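Local coordinates for MSM0271 protein (Mycobacterium smegmatis, PDB 5SUH) that forms double-ringed trimers that are one component of the RMM bacterial microcompartment shell, and probably takes part in transport across it, at residues Ile33-Val39 with Ala67-Ser73; Glu40-Phe46 with Ala186-Arg191; Ala56-Pro60 with Gln93-Tyr98; Arg160-Ile165 with Thr197-Val201. All coordinates share one frame; numbering follows the deposited sequence.

Interaction 1 (Ile33-Val39 with Ala67-Ser73)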
loop_
_atom_site.group_PDB
_atom_site.type_symbol
_atom_site.label_atom_id
_atom_site.label_comp_id
_atom_site.label_asym_id
_atom_site.label_seq_id
_atom_site.Cartn_x
_atom_site.Cartn_y
_atom_site.Cartn_z
ATOM N N ILE A 33 25.298 13.792 -15.693
ATOM C CA ILE A 33 24.485 12.862 -16.438
ATOM C C ILE A 33 25.021 11.427 -16.389
ATOM O O ILE A 33 26.140 11.148 -16.796
ATOM C CB ILE A 33 24.343 13.339 -17.876
ATOM C CG1 ILE A 33 23.347 14.511 -17.869
ATOM C CG2 ILE A 33 23.829 12.214 -18.752
ATOM C CD1 ILE A 33 22.876 14.956 -19.221
ATOM N N ARG A 34 24.204 10.533 -15.845
ATOM C CA ARG A 34 24.541 9.124 -15.696
ATOM C C ARG A 34 24.088 8.369 -16.938
ATOM O O ARG A 34 24.836 7.562 -17.495
ATOM C CB ARG A 34 23.817 8.520 -14.489
ATOM C CG ARG A 34 24.033 9.253 -13.203
ATOM C CD ARG A 34 24.558 8.383 -12.129
ATOM N NE ARG A 34 23.897 7.091 -12.039
ATOM C CZ ARG A 34 24.456 6.060 -11.406
ATOM N NH1 ARG A 34 25.651 6.207 -10.837
ATOM N NH2 ARG A 34 23.858 4.883 -11.375
ATOM N N VAL A 35 22.857 8.664 -17.368
ATOM C CA VAL A 35 22.268 8.072 -18.566
ATOM C C VAL A 35 21.604 9.163 -19.421
ATOM O O VAL A 35 20.886 10.003 -18.885
ATOM C CB VAL A 35 21.200 7.012 -18.218
ATOM C CG1 VAL A 35 20.590 6.444 -19.492
ATOM C CG2 VAL A 35 21.781 5.918 -17.397
ATOM N N TYR A 36 21.864 9.164 -20.733
ATOM C CA TYR A 36 21.197 10.076 -21.684
ATOM C C TYR A 36 20.952 9.346 -23.005
ATOM O O TYR A 36 21.897 9.122 -23.769
ATOM C CB TYR A 36 22.040 11.349 -21.939
ATOM C CG TYR A 36 21.468 12.302 -22.990
ATOM C CD1 TYR A 36 21.804 12.178 -24.347
ATOM C CD2 TYR A 36 20.601 13.327 -22.628
ATOM C CE1 TYR A 36 21.266 13.037 -25.306
ATOM C CE2 TYR A 36 20.067 14.197 -23.580
ATOM C CZ TYR A 36 20.397 14.050 -24.904
ATOM O OH TYR A 36 19.856 14.927 -25.808
ATOM N N LEU A 37 19.703 9.018 -23.304
ATOM C CA LEU A 37 19.422 8.176 -24.464
ATOM C C LEU A 37 18.111 8.417 -25.188
ATOM O O LEU A 37 17.044 8.495 -24.567
ATOM C CB LEU A 37 19.441 6.702 -24.058
ATOM C CG LEU A 37 20.613 5.862 -24.574
ATOM C CD1 LEU A 37 20.236 4.394 -24.520
ATOM C CD2 LEU A 37 21.067 6.271 -25.988
ATOM N N LEU A 38 18.206 8.500 -26.516
ATOM C CA LEU A 38 17.045 8.382 -27.399
ATOM C C LEU A 38 16.684 6.948 -27.666
ATOM O O LEU A 38 17.460 6.187 -28.230
ATOM C CB LEU A 38 17.265 9.067 -28.740
ATOM C CG LEU A 38 16.583 10.411 -28.919
ATOM C CD1 LEU A 38 17.105 11.405 -27.939
ATOM C CD2 LEU A 38 16.909 10.872 -30.314
ATOM N N VAL A 39 15.473 6.607 -27.255
ATOM C CA VAL A 39 14.864 5.328 -27.538
ATOM C C VAL A 39 13.854 5.506 -28.653
ATOM O O VAL A 39 12.762 6.014 -28.437
ATOM C CB VAL A 39 14.192 4.762 -26.300
ATOM C CG1 VAL A 39 13.550 3.450 -26.619
ATOM C CG2 VAL A 39 15.217 4.654 -25.145
ATOM N N ALA A 67 10.998 8.187 -27.329
ATOM C CA ALA A 67 11.279 8.622 -25.955
ATOM C C ALA A 67 12.706 9.108 -25.693
ATOM O O ALA A 67 13.670 8.678 -26.350
ATOM C CB ALA A 67 10.962 7.492 -24.990
ATOM N N LEU A 68 12.824 10.026 -24.733
ATOM C CA LEU A 68 14.123 10.415 -24.197
ATOM C C LEU A 68 14.206 9.977 -22.742
ATOM O O LEU A 68 13.308 10.308 -21.955
ATOM C CB LEU A 68 14.338 11.924 -24.294
ATOM C CG LEU A 68 15.666 12.357 -23.664
ATOM C CD1 LEU A 68 16.855 11.931 -24.551
ATOM C CD2 LEU A 68 15.687 13.839 -23.395
ATOM N N ILE A 69 15.255 9.234 -22.379
ATOM C CA ILE A 69 15.420 8.783 -20.990
ATOM C C ILE A 69 16.680 9.389 -20.383
ATOM O O ILE A 69 17.750 9.374 -21.006
ATOM C CB ILE A 69 15.508 7.254 -20.858
ATOM C CG1 ILE A 69 16.682 6.682 -21.690
ATOM C CG2 ILE A 69 14.188 6.620 -21.249
ATOM C CD1 ILE A 69 16.992 5.188 -21.442
ATOM N N VAL A 70 16.550 9.965 -19.185
ATOM C CA VAL A 70 17.689 10.602 -18.526
ATOM C C VAL A 70 17.778 10.210 -17.043
ATOM O O VAL A 70 16.780 10.299 -16.294
ATOM C CB VAL A 70 17.611 12.151 -18.642
ATOM C CG1 VAL A 70 18.794 12.808 -17.946
ATOM C CG2 VAL A 70 17.495 12.605 -20.111
ATOM N N GLU A 71 18.969 9.785 -16.626
ATOM C CA GLU A 71 19.285 9.542 -15.207
ATOM C C GLU A 71 20.407 10.509 -14.757
ATOM O O GLU A 71 21.385 10.684 -15.473
ATOM C CB GLU A 71 19.697 8.059 -14.979
ATOM C CG GLU A 71 19.934 7.688 -13.519
ATOM C CD GLU A 71 20.303 6.220 -13.277
ATOM O OE1 GLU A 71 19.716 5.306 -13.909
ATOM O OE2 GLU A 71 21.164 5.982 -12.397
ATOM N N VAL A 72 20.251 11.172 -13.608
ATOM C CA VAL A 72 21.247 12.166 -13.163
ATOM C C VAL A 72 21.637 12.091 -11.690
ATOM O O VAL A 72 20.975 11.453 -10.873
ATOM C CB VAL A 72 20.785 13.626 -13.349
ATOM C CG1 VAL A 72 20.320 13.844 -14.775
ATOM C CG2 VAL A 72 19.708 13.986 -12.310
ATOM N N SER A 73 22.704 12.816 -11.369
ATOM C CA SER A 73 23.192 12.965 -10.008
ATOM C C SER A 73 23.638 14.413 -9.792
ATOM O O SER A 73 24.218 15.001 -10.699
ATOM C CB SER A 73 24.344 12.008 -9.763
ATOM O OG SER A 73 24.771 12.094 -8.429
HETATM O O HOH W 1 21.453 3.508 -11.427
#

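Interaction 2 (Glu40-Phe46 with Ala186-Arg191)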
loop_
_atom_site.group_PDB
_atom_site.type_symbol
_atom_site.label_atom_id
_atom_site.label_comp_id
_atom_site.label_asym_id
_atom_site.label_seq_id
_atom_site.Cartn_x
_atom_site.Cartn_y
_atom_site.Cartn_z
ATOM N N GLU A 40 14.217 5.062 -29.852
ATOM C CA GLU A 40 13.431 5.363 -31.038
ATOM C C GLU A 40 12.457 4.210 -31.350
ATOM O O GLU A 40 12.767 3.037 -31.105
ATOM C CB GLU A 40 14.403 5.659 -32.194
ATOM C CG GLU A 40 13.811 5.865 -33.589
ATOM C CD GLU A 40 14.892 6.079 -34.670
ATOM O OE1 GLU A 40 16.084 6.211 -34.314
ATOM O OE2 GLU A 40 14.551 6.100 -35.873
ATOM N N ASP A 41 11.249 4.566 -31.802
ATOM C CA ASP A 41 10.196 3.605 -32.171
ATOM C C ASP A 41 9.818 2.581 -31.058
ATOM O O ASP A 41 10.268 1.437 -31.104
ATOM C CB ASP A 41 10.609 2.862 -33.458
ATOM C CG ASP A 41 9.485 1.979 -34.020
ATOM O OD1 ASP A 41 8.301 2.359 -33.895
ATOM O OD2 ASP A 41 9.776 0.882 -34.556
ATOM N N LEU A 42 8.982 2.967 -30.087
ATOM C CA LEU A 42 8.612 2.059 -28.971
ATOM C C LEU A 42 7.805 0.815 -29.393
ATOM O O LEU A 42 6.805 0.925 -30.101
ATOM C CB LEU A 42 7.826 2.818 -27.886
ATOM C CG LEU A 42 8.646 3.863 -27.113
ATOM C CD1 LEU A 42 7.750 4.672 -26.214
ATOM C CD2 LEU A 42 9.762 3.210 -26.304
ATOM N N GLN A 43 8.236 -0.365 -28.946
ATOM C CA GLN A 43 7.489 -1.593 -29.231
ATOM C C GLN A 43 6.275 -1.728 -28.276
ATOM O O GLN A 43 6.286 -1.173 -27.186
ATOM C CB GLN A 43 8.421 -2.819 -29.155
ATOM C CG GLN A 43 9.647 -2.719 -30.018
ATOM C CD GLN A 43 9.327 -2.543 -31.505
ATOM O OE1 GLN A 43 8.836 -3.455 -32.165
ATOM N NE2 GLN A 43 9.611 -1.358 -32.032
ATOM N N ARG A 44 5.234 -2.464 -28.668
ATOM C CA ARG A 44 3.964 -2.336 -27.932
ATOM C C ARG A 44 3.948 -2.921 -26.507
ATOM O O ARG A 44 3.302 -2.349 -25.629
ATOM C CB ARG A 44 2.822 -2.928 -28.757
ATOM C CG ARG A 44 2.764 -4.419 -28.794
ATOM C CD ARG A 44 1.540 -4.858 -29.568
ATOM N NE ARG A 44 1.378 -6.308 -29.537
ATOM C CZ ARG A 44 0.427 -6.970 -30.186
ATOM N NH1 ARG A 44 -0.463 -6.315 -30.931
ATOM N NH2 ARG A 44 0.368 -8.289 -30.082
ATOM N N GLN A 45 4.673 -4.010 -26.249
ATOM C CA GLN A 45 4.727 -4.545 -24.884
ATOM C C GLN A 45 5.465 -3.620 -23.960
ATOM O O GLN A 45 5.111 -3.456 -22.786
ATOM C CB GLN A 45 5.420 -5.885 -24.828
ATOM C CG GLN A 45 4.573 -7.037 -25.088
ATOM C CD GLN A 45 5.256 -8.309 -24.672
ATOM O OE1 GLN A 45 5.247 -8.677 -23.489
ATOM N NE2 GLN A 45 5.851 -8.999 -25.640
ATOM N N PHE A 46 6.542 -3.056 -24.471
ATOM C CA PHE A 46 7.357 -2.259 -23.590
ATOM C C PHE A 46 6.678 -0.932 -23.322
ATOM O O PHE A 46 6.746 -0.432 -22.202
ATOM C CB PHE A 46 8.779 -2.087 -24.142
ATOM C CG PHE A 46 9.591 -1.135 -23.348
ATOM C CD1 PHE A 46 9.888 -1.412 -22.021
ATOM C CD2 PHE A 46 10.030 0.065 -23.914
ATOM C CE1 PHE A 46 10.623 -0.500 -21.269
ATOM C CE2 PHE A 46 10.763 0.979 -23.176
ATOM C CZ PHE A 46 11.071 0.705 -21.856
ATOM N N ALA A 186 15.165 -3.627 -22.891
ATOM C CA ALA A 186 13.828 -4.237 -23.059
ATOM C C ALA A 186 13.254 -3.945 -24.441
ATOM O O ALA A 186 12.826 -4.870 -25.129
ATOM C CB ALA A 186 12.842 -3.750 -21.981
ATOM N N ASN A 187 13.281 -2.671 -24.855
ATOM C CA ASN A 187 12.745 -2.269 -26.154
ATOM C C ASN A 187 13.505 -2.919 -27.332
ATOM O O ASN A 187 12.878 -3.321 -28.321
ATOM C CB ASN A 187 12.771 -0.742 -26.309
ATOM C CG ASN A 187 11.897 -0.255 -27.484
ATOM O OD1 ASN A 187 10.659 -0.377 -27.469
ATOM N ND2 ASN A 187 12.540 0.282 -28.506
ATOM N N GLU A 188 14.832 -3.059 -27.227
ATOM C CA GLU A 188 15.582 -3.687 -28.304
ATOM C C GLU A 188 15.234 -5.197 -28.417
ATOM O O GLU A 188 15.051 -5.729 -29.541
ATOM C CB GLU A 188 17.092 -3.499 -28.109
ATOM C CG GLU A 188 17.565 -2.103 -28.490
ATOM C CD GLU A 188 17.116 -1.697 -29.900
ATOM O OE1 GLU A 188 17.365 -2.451 -30.871
ATOM O OE2 GLU A 188 16.497 -0.617 -30.034
ATOM N N ALA A 189 15.105 -5.869 -27.272
ATOM C CA ALA A 189 14.729 -7.289 -27.267
ATOM C C ALA A 189 13.374 -7.519 -27.949
ATOM O O ALA A 189 13.226 -8.432 -28.757
ATOM C CB ALA A 189 14.702 -7.851 -25.836
ATOM N N GLU A 190 12.386 -6.680 -27.663
ATOM C CA GLU A 190 11.080 -6.933 -28.248
ATOM C C GLU A 190 11.097 -6.705 -29.778
ATOM O O GLU A 190 10.361 -7.358 -30.526
ATOM C CB GLU A 190 10.011 -6.068 -27.584
ATOM C CG GLU A 190 8.630 -6.376 -28.110
ATOM C CD GLU A 190 7.539 -5.486 -27.542
ATOM O OE1 GLU A 190 7.851 -4.611 -26.695
ATOM O OE2 GLU A 190 6.364 -5.705 -27.926
ATOM N N ARG A 191 11.942 -5.790 -30.240
ATOM C CA ARG A 191 12.001 -5.486 -31.671
ATOM C C ARG A 191 12.489 -6.705 -32.467
ATOM O O ARG A 191 12.056 -6.969 -33.598
ATOM C CB ARG A 191 12.900 -4.265 -31.962
ATOM C CG ARG A 191 13.107 -4.021 -33.453
ATOM C CD ARG A 191 13.945 -2.796 -33.893
ATOM N NE ARG A 191 14.541 -2.008 -32.832
ATOM C CZ ARG A 191 14.031 -0.854 -32.388
ATOM N NH1 ARG A 191 12.889 -0.390 -32.892
ATOM N NH2 ARG A 191 14.644 -0.175 -31.416
#

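Interaction 3 (Ala56-Pro60 with Gln93-Tyr98)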
loop_
_atom_site.group_PDB
_atom_site.type_symbol
_atom_site.label_atom_id
_atom_site.label_comp_id
_atom_site.label_asym_id
_atom_site.label_seq_id
_atom_site.Cartn_x
_atom_site.Cartn_y
_atom_site.Cartn_z
ATOM N N ALA A 56 4.949 7.216 -9.587
ATOM C CA ALA A 56 6.073 7.605 -10.454
ATOM C C ALA A 56 5.612 7.991 -11.857
ATOM O O ALA A 56 6.285 8.751 -12.555
ATOM C CB ALA A 56 7.107 6.467 -10.549
ATOM N N ARG A 57 4.448 7.471 -12.242
ATOM C CA ARG A 57 3.980 7.518 -13.614
ATOM C C ARG A 57 3.193 8.803 -13.953
ATOM O O ARG A 57 2.519 9.372 -13.091
ATOM C CB ARG A 57 3.148 6.252 -13.849
ATOM C CG ARG A 57 4.026 4.989 -13.839
ATOM C CD ARG A 57 3.230 3.656 -13.792
ATOM N NE ARG A 57 4.126 2.483 -13.787
ATOM C CZ ARG A 57 4.713 1.964 -12.702
ATOM N NH1 ARG A 57 5.527 0.920 -12.823
ATOM N NH2 ARG A 57 4.490 2.484 -11.496
ATOM N N GLY A 58 3.281 9.237 -15.214
ATOM C CA GLY A 58 2.520 10.366 -15.735
ATOM C C GLY A 58 1.717 9.902 -16.942
ATOM O O GLY A 58 0.907 8.968 -16.837
ATOM N N TYR A 59 1.894 10.552 -18.088
ATOM C CA TYR A 59 1.223 10.085 -19.308
ATOM C C TYR A 59 1.814 8.759 -19.798
ATOM O O TYR A 59 3.014 8.509 -19.683
ATOM C CB TYR A 59 1.315 11.116 -20.432
ATOM C CG TYR A 59 0.638 12.412 -20.110
ATOM C CD1 TYR A 59 -0.724 12.585 -20.311
ATOM C CD2 TYR A 59 1.362 13.466 -19.563
ATOM C CE1 TYR A 59 -1.337 13.795 -19.996
ATOM C CE2 TYR A 59 0.762 14.667 -19.243
ATOM C CZ TYR A 59 -0.577 14.827 -19.459
ATOM O OH TYR A 59 -1.143 16.024 -19.123
ATOM N N PRO A 60 0.951 7.865 -20.274
ATOM C CA PRO A 60 1.432 6.629 -20.886
ATOM C C PRO A 60 1.853 6.820 -22.356
ATOM O O PRO A 60 1.146 7.460 -23.141
ATOM C CB PRO A 60 0.228 5.696 -20.739
ATOM C CG PRO A 60 -0.949 6.609 -20.694
ATOM C CD PRO A 60 -0.494 7.827 -19.993
ATOM N N GLN A 93 5.601 15.044 -23.612
ATOM C CA GLN A 93 4.841 14.709 -22.412
ATOM C C GLN A 93 5.678 13.878 -21.468
ATOM O O GLN A 93 6.346 12.923 -21.888
ATOM C CB GLN A 93 3.594 13.916 -22.750
ATOM C CG GLN A 93 2.562 14.627 -23.578
ATOM C CD GLN A 93 1.351 13.741 -23.825
ATOM O OE1 GLN A 93 1.457 12.677 -24.445
ATOM N NE2 GLN A 93 0.198 14.173 -23.342
ATOM N N PRO A 94 5.613 14.198 -20.177
ATOM C CA PRO A 94 6.350 13.387 -19.202
ATOM C C PRO A 94 5.630 12.080 -18.865
ATOM O O PRO A 94 4.444 12.092 -18.523
ATOM C CB PRO A 94 6.447 14.311 -17.988
ATOM C CG PRO A 94 5.235 15.216 -18.120
ATOM C CD PRO A 94 4.960 15.378 -19.581
ATOM N N GLY A 95 6.344 10.964 -18.970
ATOM C CA GLY A 95 5.793 9.665 -18.620
ATOM C C GLY A 95 6.281 9.160 -17.274
ATOM O O GLY A 95 5.550 8.467 -16.543
ATOM N N ILE A 96 7.516 9.530 -16.947
ATOM C CA ILE A 96 8.148 9.182 -15.680
ATOM C C ILE A 96 8.941 10.373 -15.109
ATOM O O ILE A 96 9.659 11.074 -15.835
ATOM C CB ILE A 96 9.070 7.947 -15.849
ATOM C CG1 ILE A 96 8.228 6.732 -16.206
ATOM C CG2 ILE A 96 9.834 7.666 -14.587
ATOM C CD1 ILE A 96 9.011 5.554 -16.640
ATOM N N LEU A 97 8.748 10.629 -13.821
ATOM C CA LEU A 97 9.544 11.600 -13.067
ATOM C C LEU A 97 9.685 11.120 -11.623
ATOM O O LEU A 97 8.704 11.033 -10.900
ATOM C CB LEU A 97 8.911 12.991 -13.106
ATOM C CG LEU A 97 9.589 14.084 -12.277
ATOM C CD1 LEU A 97 10.940 14.471 -12.842
ATOM C CD2 LEU A 97 8.686 15.305 -12.178
ATOM N N TYR A 98 10.893 10.776 -11.205
ATOM C CA TYR A 98 11.054 10.211 -9.871
ATOM C C TYR A 98 12.438 10.466 -9.285
ATOM O O TYR A 98 13.447 10.414 -10.004
ATOM C CB TYR A 98 10.753 8.711 -9.895
ATOM C CG TYR A 98 10.574 8.099 -8.530
ATOM C CD1 TYR A 98 9.461 8.406 -7.745
ATOM C CD2 TYR A 98 11.510 7.192 -8.025
ATOM C CE1 TYR A 98 9.296 7.852 -6.482
ATOM C CE2 TYR A 98 11.347 6.629 -6.760
ATOM C CZ TYR A 98 10.241 6.972 -5.996
ATOM O OH TYR A 98 10.074 6.412 -4.754
#

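Interaction 4 (Arg160-Ile165 with Thr197-Val201)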
loop_
_atom_site.group_PDB
_atom_site.type_symbol
_atom_site.label_atom_id
_atom_site.label_comp_id
_atom_site.label_asym_id
_atom_site.label_seq_id
_atom_site.Cartn_x
_atom_site.Cartn_y
_atom_site.Cartn_z
ATOM N N ARG A 160 6.162 -9.875 -9.423
ATOM C CA ARG A 160 6.089 -9.099 -10.668
ATOM C C ARG A 160 4.629 -8.670 -10.791
ATOM O O ARG A 160 3.772 -9.382 -10.227
ATOM C CB ARG A 160 6.519 -9.938 -11.857
ATOM C CG ARG A 160 7.844 -10.673 -11.681
ATOM C CD ARG A 160 8.945 -9.756 -11.211
ATOM N NE ARG A 160 9.934 -10.481 -10.422
ATOM C CZ ARG A 160 10.847 -9.882 -9.670
ATOM N NH1 ARG A 160 10.879 -8.559 -9.648
ATOM N NH2 ARG A 160 11.717 -10.595 -8.950
ATOM N N GLN A 161 4.312 -7.544 -11.459
ATOM C CA GLN A 161 2.886 -7.271 -11.667
ATOM C C GLN A 161 2.308 -7.136 -13.109
ATOM O O GLN A 161 1.087 -6.950 -13.247
ATOM C CB GLN A 161 2.452 -6.027 -10.863
ATOM C CG GLN A 161 3.099 -5.741 -9.457
ATOM C CD GLN A 161 3.387 -7.012 -8.611
ATOM O OE1 GLN A 161 4.534 -7.313 -8.303
ATOM N NE2 GLN A 161 2.341 -7.774 -8.289
ATOM N N ALA A 162 3.098 -7.325 -14.173
ATOM C CA ALA A 162 2.543 -7.179 -15.539
ATOM C C ALA A 162 2.164 -8.523 -16.168
ATOM O O ALA A 162 1.294 -9.231 -15.645
ATOM C CB ALA A 162 3.544 -6.429 -16.443
ATOM N N SER A 163 2.779 -8.863 -17.307
ATOM C CA SER A 163 2.552 -10.185 -17.915
ATOM C C SER A 163 3.181 -11.220 -17.021
ATOM O O SER A 163 3.915 -10.894 -16.066
ATOM C CB SER A 163 3.103 -10.356 -19.337
ATOM O OG SER A 163 2.233 -9.868 -20.332
ATOM N N MET A 164 2.887 -12.474 -17.338
ATOM C CA MET A 164 3.287 -13.565 -16.487
ATOM C C MET A 164 4.015 -14.615 -17.279
ATOM O O MET A 164 3.793 -14.772 -18.483
ATOM C CB MET A 164 2.054 -14.154 -15.798
ATOM C CG MET A 164 1.292 -13.106 -14.969
ATOM S SD MET A 164 -0.266 -13.663 -14.245
ATOM C CE MET A 164 -1.243 -14.009 -15.696
ATOM N N ILE A 165 4.883 -15.342 -16.586
ATOM C CA ILE A 165 5.592 -16.444 -17.203
ATOM C C ILE A 165 4.899 -17.737 -16.793
ATOM O O ILE A 165 4.423 -17.862 -15.659
ATOM C CB ILE A 165 7.065 -16.449 -16.792
ATOM C CG1 ILE A 165 7.845 -17.467 -17.617
ATOM C CG2 ILE A 165 7.205 -16.655 -15.282
ATOM C CD1 ILE A 165 9.323 -17.326 -17.500
ATOM N N THR A 197 7.784 -12.459 -24.018
ATOM C CA THR A 197 6.933 -11.921 -22.976
ATOM C C THR A 197 7.762 -11.056 -22.030
ATOM O O THR A 197 8.697 -11.546 -21.409
ATOM C CB THR A 197 6.276 -13.038 -22.167
ATOM O OG1 THR A 197 5.565 -13.934 -23.041
ATOM C CG2 THR A 197 5.353 -12.438 -21.134
ATOM N N VAL A 198 7.446 -9.773 -21.933
ATOM C CA VAL A 198 8.122 -8.898 -20.981
ATOM C C VAL A 198 7.484 -9.046 -19.594
ATOM O O VAL A 198 6.361 -8.582 -19.353
ATOM C CB VAL A 198 8.085 -7.461 -21.464
ATOM C CG1 VAL A 198 8.838 -6.555 -20.511
ATOM C CG2 VAL A 198 8.684 -7.399 -22.866
ATOM N N VAL A 199 8.188 -9.741 -18.705
ATOM C CA VAL A 199 7.635 -10.109 -17.405
ATOM C C VAL A 199 7.795 -8.985 -16.398
ATOM O O VAL A 199 6.903 -8.707 -15.602
ATOM C CB VAL A 199 8.286 -11.407 -16.863
ATOM C CG1 VAL A 199 7.779 -11.738 -15.484
ATOM C CG2 VAL A 199 8.021 -12.572 -17.808
ATOM N N ASP A 200 8.937 -8.329 -16.452
ATOM C CA ASP A 200 9.218 -7.241 -15.550
ATOM C C ASP A 200 10.405 -6.469 -16.097
ATOM O O ASP A 200 11.294 -7.080 -16.699
ATOM C CB ASP A 200 9.513 -7.777 -14.146
ATOM C CG ASP A 200 9.481 -6.688 -13.083
ATOM O OD1 ASP A 200 8.842 -5.647 -13.322
ATOM O OD2 ASP A 200 10.084 -6.876 -12.007
ATOM N N VAL A 201 10.411 -5.146 -15.895
ATOM C CA VAL A 201 11.544 -4.290 -16.250
ATOM C C VAL A 201 11.786 -3.336 -15.102
ATOM O O VAL A 201 10.993 -2.417 -14.888
ATOM C CB VAL A 201 11.313 -3.439 -17.536
ATOM C CG1 VAL A 201 12.616 -2.768 -17.957
ATOM C CG2 VAL A 201 10.822 -4.281 -18.654
#

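Interaction 1 (Ile33-Val39 with Ala67-Ser73)
Ile33 meets Val72 as a non-hydrogen-bonded antiparallel pair, a loose contact of CG1 with Val72 CG1 on the sheet face covered by helix 113-127. The register then slips by one: Arg34 and Val35 both face Glu71, a classic beta bulge, and Glu71 O accepts Arg34 N at 2.8 Å and Val35 N at 3.1 Å. The Arg34 chain bends at chi2 and chi3 and turns its guanidinium side-on to the Glu71 carboxylate. Arg34 NE and NH2 both reach Glu71 OE2, at 3.0 Å and 3.1 Å, from the same face of the carboxylate, and a water links NH2 to that same oxygen. Phe103 adds a cation-pi contact to Arg34. Val35 then rests its CB against Glu71 CB, 3.7 Å away, while its backbone exchanges a pair of hydrogen bonds with Glu71. With CG anti to the backbone N (chi1 176°), Tyr36 offers one ring face, near the rim, to Leu68 CD1, 4.0 Å from CE2, and lies alongside Val70. Leu37 pairs with Ile69 by two backbone bonds and packs CB on Ile69 CG1 at 3.6 Å. Leu38 brings CD1 to Leu68 CD1 beside the Tyr36 contact, and Val39 closes the ladder with two bonds to Ala67, its CG2 touching Ile69 CD1 on the other face. The contact is an antiparallel backbone ladder flanked by apolar side chains, between the outermost strand 32-39 and strand 66-73 of the first BMC sheet, with one salt bridge at the bulge. With Arg34 on OE2 and Leu180 N on OE1, both oxygens of Glu71 are satisfied, which probably favours its ionised form.

Interaction 2 (Glu40-Phe46 with Ala186-Arg191)
Glu190 lays its carboxylate across CB of Gln43 and reaches the first turn of helix 44-49. Its chain is fully extended, with CG anti to the backbone N (chi1 -176°), and both oxygens use syn lone pairs: OE2 accepts Gln45 N at 2.9 Å and OE1 accepts Phe46 N at 3.0 Å. Two backbone N-H groups that have no helical carbonyl ahead of them are thus gripped by one carboxylate from helix 182-192. Just before them, at the N-cap position, Gln43 N gives a nearly straight bond (176°) to Asn187 OD1, 2.8 Å away and in the plane of the Asn187 amide carbonyl. Gln43 bends at chi2, which swings its amide back so that NE2 bonds to Asp41 O at 3.0 Å and its CD lies near CB of Arg191. Phe46 stands across Asn187 at about a right angle; the backbone N of Asn187 sits over one ring face, and CD1 touches Ala186 CB at 3.8 Å. Arg191 makes a long salt bridge to Asp41, OD2 to NH1 3.8 Å. The polar end of Gln45 turns elsewhere, to the backbone of Leu196 and Val198, while Tyr62 of a second subunit packs on Arg44 and Gln45. The contact joins the two BMC domains of the chain. An acid at the amino-terminal end of helix 44-49 would be favoured by the helix dipole, so Glu190 is probably ionised, and its bonds tie that helix start to the second domain.

Interaction 3 (Ala56-Pro60 with Gln93-Tyr98)
A classic beta bulge in the edge strand 93-99 of the first BMC sheet, where Gly95 and Ile96 both face Glu107 of strand 104-110, receives the loop 56-60 along its other side. The loop runs antiparallel to the strand and makes a single bridge, Arg57 with Ile96. Gly58 N reaches Gly95 O at 2.7 Å from well above the carbonyl plane, whereas Tyr59 N meets Pro94 O at 3.0 Å within that carbonyl's plane; a weak bond from Leu97 N to Ala56 O adds a third backbone link. The two backbones come closest at Gly58 and Gly95. Ala56 CB touches Tyr98 CD1 at 4.1 Å. Other subunits close in on the same region: Gln151 of a third subunit packs on Tyr59, Gln93 and Pro94, and Met164 of a second on Tyr59, which puts the contact at subunit interfaces of the shell protein. The Tyr59 ring carries the side-chain packing. Its CD2 lies near Pro94 CD, and the Gln93 amide, its plane 23° from that of the ring, covers one face, with NE2 over the ring centre and 3.5 Å from Tyr59 CD1.

Interaction 4 (Arg160-Ile165 with Thr197-Val201)
Arg160 CG is anti to the carbonyl carbon (chi1 -50°) and the chain bends at chi2 (-51°), which curls it back over Asp200, whose own CG is anti to its backbone N. The two side chains cross at about a right angle. Arg160 NH1 meets Asp200 OD2 at 3.0 Å, nearly along the C-O axis, in a hydrogen-bonded salt bridge with the oxygen tilted from the guanidinium plane; Arg160 CD also lies 3.2 Å from Asp200 OD2. Val199 lies between Arg160 and Ile165: its CG1 touches Arg160 CG at 3.9 Å and its CG2 meets Ile165 CB at 4.1 Å. At the far end Ser163 CB packs on Thr197 CG2, 3.6 Å away. No backbone hydrogen bond joins the two segments, so the contact rests on the Arg160-Asp200 salt bridge and on packing. Val199 and Asp200 form a classic beta bulge facing Tyr211 of strand 208-214. The loop, which links helix 150-156 to strand 170-177, thus lies against the edge strand 197-202 of the second BMC sheet, with Tyr59 and Pro60 of a second subunit packed on Met164 and Ser163.

Along the chain, interaction 3 is nested within the loop closed by interaction 2, whose segments alternate with those of interactions 1 and 4. Interactions 1 and 3 serve the first BMC sheet at its two outermost strands, centres about 14 Å apart; interaction 4 lies on an outermost strand of the second sheet, its centre about 24 Å from that of interaction 1 and across the chain's centre. Interaction 2 joins the two domains, touching interaction 1 through Val39 CG1 and Asn187 ND2 and interaction 4 where Gln45 OE1 meets Val198 N. Interactions 3 and 4 set corresponding loops on the edge strands of both domains, and both touch a second subunit, consistent with assembly of the ringed trimer.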